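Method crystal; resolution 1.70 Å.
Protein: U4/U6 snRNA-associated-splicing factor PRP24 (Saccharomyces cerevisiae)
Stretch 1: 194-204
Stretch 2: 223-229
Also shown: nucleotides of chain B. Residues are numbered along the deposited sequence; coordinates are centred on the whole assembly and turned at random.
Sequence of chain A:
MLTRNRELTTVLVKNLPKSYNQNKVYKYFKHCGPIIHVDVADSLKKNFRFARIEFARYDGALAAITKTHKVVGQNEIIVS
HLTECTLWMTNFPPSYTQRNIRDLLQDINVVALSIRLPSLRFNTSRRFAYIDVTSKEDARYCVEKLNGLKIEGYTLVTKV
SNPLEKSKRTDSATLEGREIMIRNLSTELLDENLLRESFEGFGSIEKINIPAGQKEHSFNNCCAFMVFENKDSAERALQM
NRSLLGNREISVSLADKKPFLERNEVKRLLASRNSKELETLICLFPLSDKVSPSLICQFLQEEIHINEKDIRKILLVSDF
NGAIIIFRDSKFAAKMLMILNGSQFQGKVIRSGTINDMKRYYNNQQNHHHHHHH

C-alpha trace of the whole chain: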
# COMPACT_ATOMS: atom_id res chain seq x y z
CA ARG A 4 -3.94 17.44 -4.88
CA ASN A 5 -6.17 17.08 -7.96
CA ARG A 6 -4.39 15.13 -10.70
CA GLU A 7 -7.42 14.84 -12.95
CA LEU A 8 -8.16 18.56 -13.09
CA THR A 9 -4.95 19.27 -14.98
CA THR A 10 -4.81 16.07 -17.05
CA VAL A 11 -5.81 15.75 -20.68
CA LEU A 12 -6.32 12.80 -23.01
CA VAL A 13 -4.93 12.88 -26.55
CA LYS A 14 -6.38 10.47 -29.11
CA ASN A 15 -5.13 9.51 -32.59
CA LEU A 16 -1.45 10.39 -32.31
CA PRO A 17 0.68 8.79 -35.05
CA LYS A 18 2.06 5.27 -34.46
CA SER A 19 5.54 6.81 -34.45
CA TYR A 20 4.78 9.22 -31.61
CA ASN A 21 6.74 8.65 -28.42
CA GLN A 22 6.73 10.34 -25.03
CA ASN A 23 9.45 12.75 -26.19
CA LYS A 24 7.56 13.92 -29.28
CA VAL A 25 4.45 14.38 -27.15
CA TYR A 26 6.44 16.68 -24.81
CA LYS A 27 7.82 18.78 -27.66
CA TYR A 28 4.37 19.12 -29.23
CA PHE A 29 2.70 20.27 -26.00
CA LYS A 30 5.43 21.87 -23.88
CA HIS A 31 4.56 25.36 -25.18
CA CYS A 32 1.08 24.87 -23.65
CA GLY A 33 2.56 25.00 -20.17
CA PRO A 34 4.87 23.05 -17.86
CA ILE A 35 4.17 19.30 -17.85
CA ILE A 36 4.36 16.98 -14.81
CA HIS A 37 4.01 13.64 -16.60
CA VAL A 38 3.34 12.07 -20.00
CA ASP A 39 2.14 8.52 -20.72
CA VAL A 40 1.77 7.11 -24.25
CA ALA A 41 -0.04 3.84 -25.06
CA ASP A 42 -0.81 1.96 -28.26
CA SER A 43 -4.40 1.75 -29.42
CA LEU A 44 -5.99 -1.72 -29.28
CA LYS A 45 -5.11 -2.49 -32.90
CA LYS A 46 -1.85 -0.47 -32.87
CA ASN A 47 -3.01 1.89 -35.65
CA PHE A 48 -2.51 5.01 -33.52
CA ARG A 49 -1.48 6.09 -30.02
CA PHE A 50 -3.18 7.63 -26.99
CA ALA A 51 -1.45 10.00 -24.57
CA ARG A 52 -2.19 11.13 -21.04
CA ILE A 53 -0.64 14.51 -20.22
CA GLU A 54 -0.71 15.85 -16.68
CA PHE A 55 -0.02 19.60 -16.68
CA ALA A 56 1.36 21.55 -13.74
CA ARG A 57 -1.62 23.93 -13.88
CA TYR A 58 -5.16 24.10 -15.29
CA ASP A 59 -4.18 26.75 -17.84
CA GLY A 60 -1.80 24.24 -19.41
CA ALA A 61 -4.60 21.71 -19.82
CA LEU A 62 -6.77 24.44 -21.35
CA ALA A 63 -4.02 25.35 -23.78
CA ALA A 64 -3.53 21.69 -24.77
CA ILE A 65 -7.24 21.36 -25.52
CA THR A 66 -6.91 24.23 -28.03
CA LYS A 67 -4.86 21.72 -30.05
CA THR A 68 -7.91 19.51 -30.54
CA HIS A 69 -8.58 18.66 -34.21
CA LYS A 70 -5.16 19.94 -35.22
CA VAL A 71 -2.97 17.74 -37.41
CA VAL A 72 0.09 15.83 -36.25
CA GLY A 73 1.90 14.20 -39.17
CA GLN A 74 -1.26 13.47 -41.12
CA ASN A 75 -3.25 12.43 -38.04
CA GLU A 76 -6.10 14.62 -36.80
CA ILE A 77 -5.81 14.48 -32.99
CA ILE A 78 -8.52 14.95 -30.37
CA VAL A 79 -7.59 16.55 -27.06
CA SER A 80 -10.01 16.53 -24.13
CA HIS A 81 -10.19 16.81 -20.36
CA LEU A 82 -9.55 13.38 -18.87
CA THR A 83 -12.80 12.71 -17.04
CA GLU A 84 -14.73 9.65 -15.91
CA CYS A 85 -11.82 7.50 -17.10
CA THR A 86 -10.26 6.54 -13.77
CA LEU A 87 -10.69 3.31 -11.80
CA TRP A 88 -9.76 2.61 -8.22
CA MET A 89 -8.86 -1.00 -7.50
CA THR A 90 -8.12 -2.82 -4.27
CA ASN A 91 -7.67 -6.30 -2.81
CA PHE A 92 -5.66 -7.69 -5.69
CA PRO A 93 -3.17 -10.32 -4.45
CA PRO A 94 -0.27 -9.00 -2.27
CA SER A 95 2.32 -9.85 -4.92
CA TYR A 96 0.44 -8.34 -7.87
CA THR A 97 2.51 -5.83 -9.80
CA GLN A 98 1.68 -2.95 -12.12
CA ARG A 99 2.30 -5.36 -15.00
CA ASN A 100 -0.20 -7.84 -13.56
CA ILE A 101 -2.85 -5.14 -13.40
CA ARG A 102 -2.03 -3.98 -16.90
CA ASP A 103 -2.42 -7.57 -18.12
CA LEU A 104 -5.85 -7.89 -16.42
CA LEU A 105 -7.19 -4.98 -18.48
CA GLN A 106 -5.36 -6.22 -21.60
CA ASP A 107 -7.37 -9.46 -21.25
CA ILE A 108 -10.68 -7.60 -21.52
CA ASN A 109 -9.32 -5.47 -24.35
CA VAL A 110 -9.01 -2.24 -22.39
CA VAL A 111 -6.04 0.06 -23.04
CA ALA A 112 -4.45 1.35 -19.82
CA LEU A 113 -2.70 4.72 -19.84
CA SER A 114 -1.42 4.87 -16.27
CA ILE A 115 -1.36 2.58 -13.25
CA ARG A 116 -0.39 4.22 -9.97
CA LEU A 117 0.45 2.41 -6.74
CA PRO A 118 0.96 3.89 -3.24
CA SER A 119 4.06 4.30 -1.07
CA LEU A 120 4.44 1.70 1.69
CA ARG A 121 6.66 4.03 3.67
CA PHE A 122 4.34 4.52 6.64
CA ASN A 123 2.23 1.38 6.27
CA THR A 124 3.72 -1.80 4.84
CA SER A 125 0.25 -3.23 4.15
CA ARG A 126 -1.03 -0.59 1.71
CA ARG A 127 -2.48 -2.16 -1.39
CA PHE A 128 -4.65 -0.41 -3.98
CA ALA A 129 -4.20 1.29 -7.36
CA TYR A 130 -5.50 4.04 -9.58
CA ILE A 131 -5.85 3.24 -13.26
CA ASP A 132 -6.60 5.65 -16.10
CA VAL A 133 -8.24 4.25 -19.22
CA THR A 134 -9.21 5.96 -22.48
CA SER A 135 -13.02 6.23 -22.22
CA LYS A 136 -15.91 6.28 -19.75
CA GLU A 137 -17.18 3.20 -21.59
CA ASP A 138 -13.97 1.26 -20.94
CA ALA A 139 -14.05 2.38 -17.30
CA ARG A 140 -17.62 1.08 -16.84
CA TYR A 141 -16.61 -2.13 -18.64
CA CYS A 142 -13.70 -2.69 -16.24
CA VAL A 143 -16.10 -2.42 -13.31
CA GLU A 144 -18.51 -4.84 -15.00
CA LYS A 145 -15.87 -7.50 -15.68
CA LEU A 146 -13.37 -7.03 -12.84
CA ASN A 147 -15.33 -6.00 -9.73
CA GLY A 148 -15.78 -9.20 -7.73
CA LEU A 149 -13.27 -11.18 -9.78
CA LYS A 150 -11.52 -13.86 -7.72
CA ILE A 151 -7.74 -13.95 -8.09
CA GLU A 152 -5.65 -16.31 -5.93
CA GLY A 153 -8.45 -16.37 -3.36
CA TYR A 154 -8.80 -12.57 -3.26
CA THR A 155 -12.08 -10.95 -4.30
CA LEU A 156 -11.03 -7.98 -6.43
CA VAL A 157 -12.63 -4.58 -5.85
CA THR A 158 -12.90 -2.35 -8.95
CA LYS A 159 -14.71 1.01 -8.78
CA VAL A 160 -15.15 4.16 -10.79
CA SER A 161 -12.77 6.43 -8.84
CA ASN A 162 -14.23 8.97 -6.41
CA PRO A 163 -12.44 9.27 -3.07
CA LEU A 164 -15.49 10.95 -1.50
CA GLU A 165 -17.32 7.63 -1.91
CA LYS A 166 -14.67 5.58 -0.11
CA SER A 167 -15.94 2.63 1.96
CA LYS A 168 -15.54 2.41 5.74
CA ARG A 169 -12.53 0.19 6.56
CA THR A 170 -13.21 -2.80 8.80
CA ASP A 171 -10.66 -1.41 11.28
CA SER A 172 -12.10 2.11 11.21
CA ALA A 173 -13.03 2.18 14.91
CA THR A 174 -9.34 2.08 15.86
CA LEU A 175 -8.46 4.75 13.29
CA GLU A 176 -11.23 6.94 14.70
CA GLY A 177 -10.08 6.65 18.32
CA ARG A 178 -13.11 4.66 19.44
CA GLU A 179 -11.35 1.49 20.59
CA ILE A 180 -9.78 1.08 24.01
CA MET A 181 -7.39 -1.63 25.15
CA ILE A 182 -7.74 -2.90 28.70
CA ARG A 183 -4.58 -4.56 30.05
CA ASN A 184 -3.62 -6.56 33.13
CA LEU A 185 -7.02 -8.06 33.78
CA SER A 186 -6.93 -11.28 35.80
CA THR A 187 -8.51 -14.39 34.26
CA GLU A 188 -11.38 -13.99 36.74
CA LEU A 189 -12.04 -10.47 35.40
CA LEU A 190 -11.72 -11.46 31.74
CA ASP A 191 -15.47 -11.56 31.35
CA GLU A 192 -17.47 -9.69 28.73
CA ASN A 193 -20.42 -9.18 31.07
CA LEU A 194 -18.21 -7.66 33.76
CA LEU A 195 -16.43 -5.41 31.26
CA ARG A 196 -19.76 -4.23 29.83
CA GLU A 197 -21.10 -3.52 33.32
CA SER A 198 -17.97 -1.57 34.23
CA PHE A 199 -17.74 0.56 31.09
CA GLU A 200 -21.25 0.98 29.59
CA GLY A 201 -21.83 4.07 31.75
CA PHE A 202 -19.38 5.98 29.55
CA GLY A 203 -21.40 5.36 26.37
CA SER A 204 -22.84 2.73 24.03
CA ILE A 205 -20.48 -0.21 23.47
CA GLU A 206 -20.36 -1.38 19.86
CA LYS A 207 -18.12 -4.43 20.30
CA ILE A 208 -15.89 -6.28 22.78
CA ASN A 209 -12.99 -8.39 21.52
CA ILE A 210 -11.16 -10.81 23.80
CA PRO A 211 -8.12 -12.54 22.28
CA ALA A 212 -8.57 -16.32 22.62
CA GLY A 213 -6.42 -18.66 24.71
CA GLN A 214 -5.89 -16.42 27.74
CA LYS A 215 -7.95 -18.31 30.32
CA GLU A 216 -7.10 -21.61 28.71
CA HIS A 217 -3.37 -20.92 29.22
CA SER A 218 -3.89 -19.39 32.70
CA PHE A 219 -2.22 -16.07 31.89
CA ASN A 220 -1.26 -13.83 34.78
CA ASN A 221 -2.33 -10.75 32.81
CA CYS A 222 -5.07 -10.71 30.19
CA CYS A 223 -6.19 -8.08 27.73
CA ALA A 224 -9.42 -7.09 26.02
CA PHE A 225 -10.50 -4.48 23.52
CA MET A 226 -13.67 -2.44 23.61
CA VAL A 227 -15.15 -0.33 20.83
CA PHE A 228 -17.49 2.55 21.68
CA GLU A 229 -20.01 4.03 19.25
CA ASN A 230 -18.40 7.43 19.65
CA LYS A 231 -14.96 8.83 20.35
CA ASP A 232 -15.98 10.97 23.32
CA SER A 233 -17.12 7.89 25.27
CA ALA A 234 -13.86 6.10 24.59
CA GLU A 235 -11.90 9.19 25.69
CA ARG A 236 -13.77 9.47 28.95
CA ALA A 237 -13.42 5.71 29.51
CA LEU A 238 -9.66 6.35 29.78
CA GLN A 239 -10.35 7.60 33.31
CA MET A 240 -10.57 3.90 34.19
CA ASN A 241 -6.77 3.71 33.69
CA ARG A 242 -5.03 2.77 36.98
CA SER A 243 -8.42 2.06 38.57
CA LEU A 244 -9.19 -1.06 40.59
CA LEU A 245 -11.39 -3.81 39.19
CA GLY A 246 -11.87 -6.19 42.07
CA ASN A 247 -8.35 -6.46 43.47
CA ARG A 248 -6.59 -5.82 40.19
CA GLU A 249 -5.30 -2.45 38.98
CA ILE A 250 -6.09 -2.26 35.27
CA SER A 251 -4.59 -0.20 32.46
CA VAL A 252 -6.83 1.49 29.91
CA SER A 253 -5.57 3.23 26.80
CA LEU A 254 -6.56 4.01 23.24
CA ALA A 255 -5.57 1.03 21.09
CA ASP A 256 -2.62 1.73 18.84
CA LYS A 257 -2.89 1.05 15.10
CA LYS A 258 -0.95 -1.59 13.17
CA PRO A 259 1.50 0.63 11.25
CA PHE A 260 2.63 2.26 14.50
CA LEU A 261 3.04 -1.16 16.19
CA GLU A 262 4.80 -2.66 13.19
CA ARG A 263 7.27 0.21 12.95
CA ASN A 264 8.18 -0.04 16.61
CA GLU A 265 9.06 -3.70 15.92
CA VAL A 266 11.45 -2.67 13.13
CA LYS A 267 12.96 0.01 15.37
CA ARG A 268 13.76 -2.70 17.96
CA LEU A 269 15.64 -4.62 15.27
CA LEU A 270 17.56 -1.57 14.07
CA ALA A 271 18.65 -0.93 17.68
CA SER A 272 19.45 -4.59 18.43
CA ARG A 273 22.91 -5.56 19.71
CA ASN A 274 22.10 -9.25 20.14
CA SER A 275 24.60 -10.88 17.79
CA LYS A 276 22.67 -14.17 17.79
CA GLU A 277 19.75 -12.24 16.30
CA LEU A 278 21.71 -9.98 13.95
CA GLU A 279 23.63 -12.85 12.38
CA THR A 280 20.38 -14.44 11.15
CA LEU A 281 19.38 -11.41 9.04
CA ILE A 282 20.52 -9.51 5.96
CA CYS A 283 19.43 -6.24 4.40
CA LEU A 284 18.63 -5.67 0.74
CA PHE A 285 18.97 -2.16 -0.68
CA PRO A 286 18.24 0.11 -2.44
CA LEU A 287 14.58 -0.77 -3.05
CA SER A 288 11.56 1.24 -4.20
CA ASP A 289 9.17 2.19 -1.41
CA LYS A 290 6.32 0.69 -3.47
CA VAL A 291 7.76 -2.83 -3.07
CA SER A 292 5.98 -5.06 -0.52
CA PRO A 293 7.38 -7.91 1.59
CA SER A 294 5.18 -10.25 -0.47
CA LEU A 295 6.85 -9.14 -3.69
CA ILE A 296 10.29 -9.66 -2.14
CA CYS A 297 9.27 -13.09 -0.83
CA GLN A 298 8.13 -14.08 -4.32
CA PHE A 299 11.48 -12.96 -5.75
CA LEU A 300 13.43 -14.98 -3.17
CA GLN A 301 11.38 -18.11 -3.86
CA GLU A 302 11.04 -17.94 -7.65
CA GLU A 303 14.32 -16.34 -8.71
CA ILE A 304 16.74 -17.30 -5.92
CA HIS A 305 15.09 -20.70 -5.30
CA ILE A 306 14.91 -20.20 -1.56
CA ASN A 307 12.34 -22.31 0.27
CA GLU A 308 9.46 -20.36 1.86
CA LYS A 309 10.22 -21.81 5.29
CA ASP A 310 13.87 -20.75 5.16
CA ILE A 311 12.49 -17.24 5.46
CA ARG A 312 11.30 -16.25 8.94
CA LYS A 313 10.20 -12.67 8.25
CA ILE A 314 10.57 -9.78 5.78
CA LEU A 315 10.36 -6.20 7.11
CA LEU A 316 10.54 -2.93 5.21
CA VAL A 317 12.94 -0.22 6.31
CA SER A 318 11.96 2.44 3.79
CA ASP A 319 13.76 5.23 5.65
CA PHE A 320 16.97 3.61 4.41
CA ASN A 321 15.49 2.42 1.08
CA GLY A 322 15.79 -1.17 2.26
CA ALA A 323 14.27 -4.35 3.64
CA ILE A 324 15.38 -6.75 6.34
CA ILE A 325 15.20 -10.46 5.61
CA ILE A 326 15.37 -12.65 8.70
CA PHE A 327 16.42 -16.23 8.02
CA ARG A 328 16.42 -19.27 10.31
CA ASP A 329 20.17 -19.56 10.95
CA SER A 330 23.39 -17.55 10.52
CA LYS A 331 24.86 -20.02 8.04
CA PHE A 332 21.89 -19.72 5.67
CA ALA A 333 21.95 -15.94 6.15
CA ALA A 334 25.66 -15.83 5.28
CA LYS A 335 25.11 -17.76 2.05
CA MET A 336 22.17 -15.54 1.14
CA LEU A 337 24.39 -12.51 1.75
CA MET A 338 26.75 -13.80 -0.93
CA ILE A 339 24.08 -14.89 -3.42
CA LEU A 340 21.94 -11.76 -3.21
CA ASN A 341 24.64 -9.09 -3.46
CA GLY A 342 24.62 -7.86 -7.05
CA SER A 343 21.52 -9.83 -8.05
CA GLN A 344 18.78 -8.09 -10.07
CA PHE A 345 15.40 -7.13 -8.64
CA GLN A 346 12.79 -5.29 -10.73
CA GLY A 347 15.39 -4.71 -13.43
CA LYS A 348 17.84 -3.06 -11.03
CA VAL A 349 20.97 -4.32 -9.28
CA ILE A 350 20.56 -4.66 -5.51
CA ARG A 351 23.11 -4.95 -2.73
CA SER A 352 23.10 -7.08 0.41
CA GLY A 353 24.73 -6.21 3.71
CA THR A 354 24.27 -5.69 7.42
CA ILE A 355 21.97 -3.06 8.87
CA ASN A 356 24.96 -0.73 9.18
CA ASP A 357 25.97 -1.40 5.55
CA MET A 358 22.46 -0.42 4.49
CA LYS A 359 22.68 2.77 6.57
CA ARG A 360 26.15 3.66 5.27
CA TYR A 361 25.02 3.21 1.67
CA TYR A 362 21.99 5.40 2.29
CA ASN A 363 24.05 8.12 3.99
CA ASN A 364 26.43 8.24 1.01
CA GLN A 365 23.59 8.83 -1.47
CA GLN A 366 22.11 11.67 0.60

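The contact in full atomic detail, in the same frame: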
# COMPACT_ATOMS: atom_id res chain seq x y z
N LEU A 194 -18.82 -8.54 32.77
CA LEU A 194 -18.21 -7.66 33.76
C LEU A 194 -17.66 -6.39 33.12
O LEU A 194 -17.86 -5.29 33.64
CB LEU A 194 -17.12 -8.40 34.54
CG LEU A 194 -16.34 -7.72 35.67
CD1 LEU A 194 -15.07 -7.08 35.17
CD2 LEU A 194 -17.18 -6.69 36.42
N LEU A 195 -16.99 -6.55 31.98
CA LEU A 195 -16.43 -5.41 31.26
C LEU A 195 -17.53 -4.47 30.78
O LEU A 195 -17.42 -3.24 30.94
CB LEU A 195 -15.57 -5.87 30.08
CG LEU A 195 -14.33 -6.64 30.55
CD1 LEU A 195 -13.53 -7.20 29.38
CD2 LEU A 195 -13.44 -5.73 31.42
N ARG A 196 -18.60 -5.04 30.23
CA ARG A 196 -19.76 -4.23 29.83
C ARG A 196 -20.33 -3.47 31.01
O ARG A 196 -20.58 -2.26 30.90
CB ARG A 196 -20.86 -5.11 29.21
CG ARG A 196 -20.53 -5.61 27.83
CD ARG A 196 -21.67 -6.37 27.15
NE ARG A 196 -21.31 -6.76 25.78
CZ ARG A 196 -21.47 -5.97 24.72
NH1 ARG A 196 -22.00 -4.76 24.87
NH2 ARG A 196 -21.11 -6.39 23.52
N GLU A 197 -20.55 -4.16 32.12
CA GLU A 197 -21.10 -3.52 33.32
C GLU A 197 -20.22 -2.38 33.81
O GLU A 197 -20.71 -1.36 34.28
CB GLU A 197 -21.29 -4.54 34.45
CG GLU A 197 -22.36 -5.58 34.19
CD GLU A 197 -22.26 -6.76 35.15
OE1 GLU A 197 -23.06 -7.71 35.01
OE2 GLU A 197 -21.37 -6.74 36.03
N SER A 198 -18.90 -2.55 33.67
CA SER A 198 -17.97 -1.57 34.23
C SER A 198 -17.77 -0.35 33.34
O SER A 198 -17.39 0.72 33.82
CB SER A 198 -16.62 -2.23 34.52
OG SER A 198 -16.77 -3.27 35.48
N PHE A 199 -18.02 -0.51 32.05
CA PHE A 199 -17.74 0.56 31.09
C PHE A 199 -18.95 1.17 30.38
O PHE A 199 -18.82 2.24 29.80
CB PHE A 199 -16.74 0.07 30.02
CG PHE A 199 -15.31 -0.03 30.50
CD1 PHE A 199 -14.85 -1.18 31.13
CD2 PHE A 199 -14.43 1.03 30.31
CE1 PHE A 199 -13.54 -1.28 31.56
CE2 PHE A 199 -13.10 0.94 30.74
CZ PHE A 199 -12.66 -0.22 31.36
N GLU A 200 -20.11 0.50 30.39
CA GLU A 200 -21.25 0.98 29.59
C GLU A 200 -21.79 2.35 30.04
O GLU A 200 -22.46 3.04 29.27
CB GLU A 200 -22.40 -0.02 29.56
CG GLU A 200 -23.06 -0.20 30.92
CD GLU A 200 -24.05 -1.34 30.95
OE1 GLU A 200 -24.37 -1.88 29.88
OE2 GLU A 200 -24.49 -1.70 32.06
N GLY A 201 -21.47 2.74 31.27
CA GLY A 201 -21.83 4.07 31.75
C GLY A 201 -21.22 5.20 30.93
O GLY A 201 -21.79 6.29 30.84
N PHE A 202 -20.05 4.94 30.33
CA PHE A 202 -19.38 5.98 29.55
C PHE A 202 -20.05 6.24 28.20
O PHE A 202 -19.92 7.32 27.64
CB PHE A 202 -17.91 5.59 29.33
CG PHE A 202 -17.09 5.63 30.59
CD1 PHE A 202 -16.71 6.84 31.15
CD2 PHE A 202 -16.72 4.45 31.23
CE1 PHE A 202 -15.97 6.89 32.31
CE2 PHE A 202 -15.98 4.49 32.39
CZ PHE A 202 -15.60 5.71 32.93
N GLY A 203 -20.76 5.24 27.68
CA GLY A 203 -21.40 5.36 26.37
C GLY A 203 -21.71 4.00 25.77
O GLY A 203 -21.28 2.98 26.29
N SER A 204 -22.46 3.99 24.67
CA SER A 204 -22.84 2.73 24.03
C SER A 204 -21.62 1.95 23.54
O SER A 204 -20.77 2.50 22.84
CB SER A 204 -23.76 2.99 22.84
OG SER A 204 -24.99 3.57 23.26
N CYS A 223 -5.75 -9.32 28.35
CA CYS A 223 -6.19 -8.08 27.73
C CYS A 223 -7.51 -8.25 27.00
O CYS A 223 -7.93 -9.37 26.68
CB CYS A 223 -5.12 -7.55 26.77
SG CYS A 223 -4.84 -8.60 25.33
N ALA A 224 -8.16 -7.12 26.75
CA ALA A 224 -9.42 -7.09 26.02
C ALA A 224 -9.52 -5.76 25.31
O ALA A 224 -8.88 -4.78 25.73
CB ALA A 224 -10.59 -7.28 26.97
N PHE A 225 -10.31 -5.71 24.25
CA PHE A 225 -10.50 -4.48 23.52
C PHE A 225 -11.97 -4.16 23.50
O PHE A 225 -12.81 -5.06 23.44
CB PHE A 225 -10.02 -4.64 22.08
CG PHE A 225 -8.54 -4.83 21.94
CD1 PHE A 225 -7.96 -6.08 22.12
CD2 PHE A 225 -7.72 -3.76 21.61
CE1 PHE A 225 -6.59 -6.26 21.97
CE2 PHE A 225 -6.34 -3.94 21.46
CZ PHE A 225 -5.78 -5.19 21.63
N MET A 226 -12.29 -2.87 23.54
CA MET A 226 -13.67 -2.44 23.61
C MET A 226 -13.86 -1.26 22.67
O MET A 226 -13.11 -0.28 22.72
CB MET A 226 -14.02 -2.06 25.05
CG MET A 226 -15.44 -1.48 25.20
SD MET A 226 -15.79 -1.18 26.95
CE MET A 226 -15.55 -2.81 27.66
N VAL A 227 -14.83 -1.39 21.77
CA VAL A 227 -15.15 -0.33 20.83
C VAL A 227 -16.42 0.40 21.24
O VAL A 227 -17.47 -0.23 21.43
CB VAL A 227 -15.36 -0.91 19.44
CG1 VAL A 227 -15.81 0.19 18.49
CG2 VAL A 227 -14.06 -1.54 18.95
N PHE A 228 -16.32 1.72 21.35
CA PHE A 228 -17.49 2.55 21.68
C PHE A 228 -18.06 3.16 20.42
O PHE A 228 -17.33 3.38 19.44
CB PHE A 228 -17.09 3.68 22.61
CG PHE A 228 -16.77 3.23 24.00
CD1 PHE A 228 -15.47 2.85 24.33
CD2 PHE A 228 -17.76 3.20 24.97
CE1 PHE A 228 -15.16 2.43 25.62
CE2 PHE A 228 -17.46 2.77 26.28
CZ PHE A 228 -16.16 2.39 26.60
N GLU A 229 -19.37 3.43 20.43
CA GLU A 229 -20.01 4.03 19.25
C GLU A 229 -19.46 5.40 18.93
O GLU A 229 -19.42 5.78 17.76
CB GLU A 229 -21.53 4.14 19.45
CG GLU A 229 -22.30 2.87 19.12
CD GLU A 229 -23.79 3.06 19.27
OE1 GLU A 229 -24.24 4.23 19.38
OE2 GLU A 229 -24.52 2.04 19.30
P C B 14 -3.60 -9.13 16.76
OP1 C B 14 -2.64 -10.27 16.80
OP2 C B 14 -3.63 -8.23 15.57
O5' C B 14 -5.09 -9.67 16.92
C5' C B 14 -5.42 -10.66 17.90
C4' C B 14 -6.73 -10.34 18.58
O4' C B 14 -6.59 -9.10 19.31
C3' C B 14 -7.92 -10.08 17.66
O3' C B 14 -8.56 -11.27 17.22
C2' C B 14 -8.82 -9.23 18.52
O2' C B 14 -9.47 -10.03 19.50
C1' C B 14 -7.80 -8.38 19.27
N1 C B 14 -7.55 -7.04 18.69
C2 C B 14 -8.57 -6.08 18.81
O2 C B 14 -9.66 -6.41 19.31
N3 C B 14 -8.35 -4.83 18.36
C4 C B 14 -7.17 -4.50 17.83
N4 C B 14 -7.05 -3.23 17.42
C5 C B 14 -6.10 -5.44 17.71
C6 C B 14 -6.34 -6.68 18.17
P A B 12 2.84 -14.13 24.93
OP1 A B 12 3.23 -15.37 25.64
OP2 A B 12 3.58 -13.71 23.71
O5' A B 12 1.28 -14.26 24.62
C5' A B 12 0.60 -13.26 23.85
C4' A B 12 -0.85 -13.18 24.24
O4' A B 12 -0.95 -12.69 25.60
C3' A B 12 -1.71 -12.23 23.44
O3' A B 12 -2.18 -12.82 22.24
C2' A B 12 -2.85 -11.90 24.40
O2' A B 12 -3.86 -12.89 24.32
C1' A B 12 -2.16 -11.98 25.77
N9 A B 12 -1.87 -10.67 26.37
C8 A B 12 -2.13 -10.32 27.68
N7 A B 12 -1.77 -9.10 27.99
C5 A B 12 -1.25 -8.60 26.80
C6 A B 12 -0.70 -7.35 26.48
N6 A B 12 -0.61 -6.34 27.35
N1 A B 12 -0.26 -7.17 25.22
C2 A B 12 -0.35 -8.18 24.36
N3 A B 12 -0.84 -9.40 24.54
C4 A B 12 -1.28 -9.56 25.81
P A B 13 -2.14 -12.03 20.85
OP1 A B 13 -2.75 -12.93 19.82
OP2 A B 13 -0.78 -11.45 20.69
O5' A B 13 -3.19 -10.85 21.07
C5' A B 13 -2.75 -9.55 21.42
C4' A B 13 -3.24 -8.56 20.39
O4' A B 13 -3.13 -7.22 20.93
C3' A B 13 -2.46 -8.54 19.07
O3' A B 13 -3.38 -8.19 18.03
C2' A B 13 -1.50 -7.38 19.29
O2' A B 13 -0.98 -6.82 18.10
C1' A B 13 -2.41 -6.41 20.02
N9 A B 13 -1.78 -5.33 20.76
C8 A B 13 -0.81 -5.37 21.72
N7 A B 13 -0.53 -4.19 22.22
C5 A B 13 -1.39 -3.33 21.55
C6 A B 13 -1.59 -1.94 21.62
N6 A B 13 -0.90 -1.14 22.45
N1 A B 13 -2.53 -1.41 20.82
C2 A B 13 -3.22 -2.20 20.01
N3 A B 13 -3.12 -3.52 19.84
C4 A B 13 -2.17 -4.02 20.66

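The centre of the contact is Met226, a buried strand residue whose CA-to-CB bond points toward helix 194-199. Its chi1 and chi2 are both t (175° and 176°), so the unbranched chain extends across the gap between axes that approach no closer than 10.7 Å; chi3 then turns to m, and the terminal methyl lies against Leu195, with CE 3.8 Å from Leu195 O and 3.9 Å from Leu195 CB. Met226 SD sits 3.4 Å from Phe199 CB and 4.5 Å from the centroid of the Phe199 ring, 40° off the ring normal, an oblique sulfur-aromatic contact.

Leu195 and Phe199, one helical turn apart, both point toward the strand. Leu195 also reaches Ala224, CD1 to CB at 3.8 Å, where the small methyl of Ala224 supplies a close apolar surface. The strand's alternation separates its two sides: Ala224 and Met226 point toward the helix, whereas Phe225 points away and lays one ring face against the base of C14 of chain B.

Phe228 extends the apolar layer. Its CA-to-CB bond runs sideways, but chi1 of -71° (m) brings the ring nearer: CZ is 4.2 Å from Phe199 CB, and CE2 is 4.2 Å from Phe202 CB. Two carbonyls meet the ring edge, Phe199 O at 3.8 Å from Phe228 CE2 and Gly203 O at 3.8 Å from Phe228 CD2. Gly203 adopts phi/psi 159/171, where a CB would jam against the preceding carbonyl oxygen; glycine suits this turn.

At the exposed margin, Glu229 N donates a hydrogen bond to Ser204 O (2.9 Å, N-H...O angle 168°), a nearly linear backbone link. The same Ser204 O lies 3.5 Å from Phe228 CA in a CA-H...O contact. Beside it, Ser204 CB packs 3.6 Å from Glu229 CD. Altogether, the contact buries 405 Å², both sides summed.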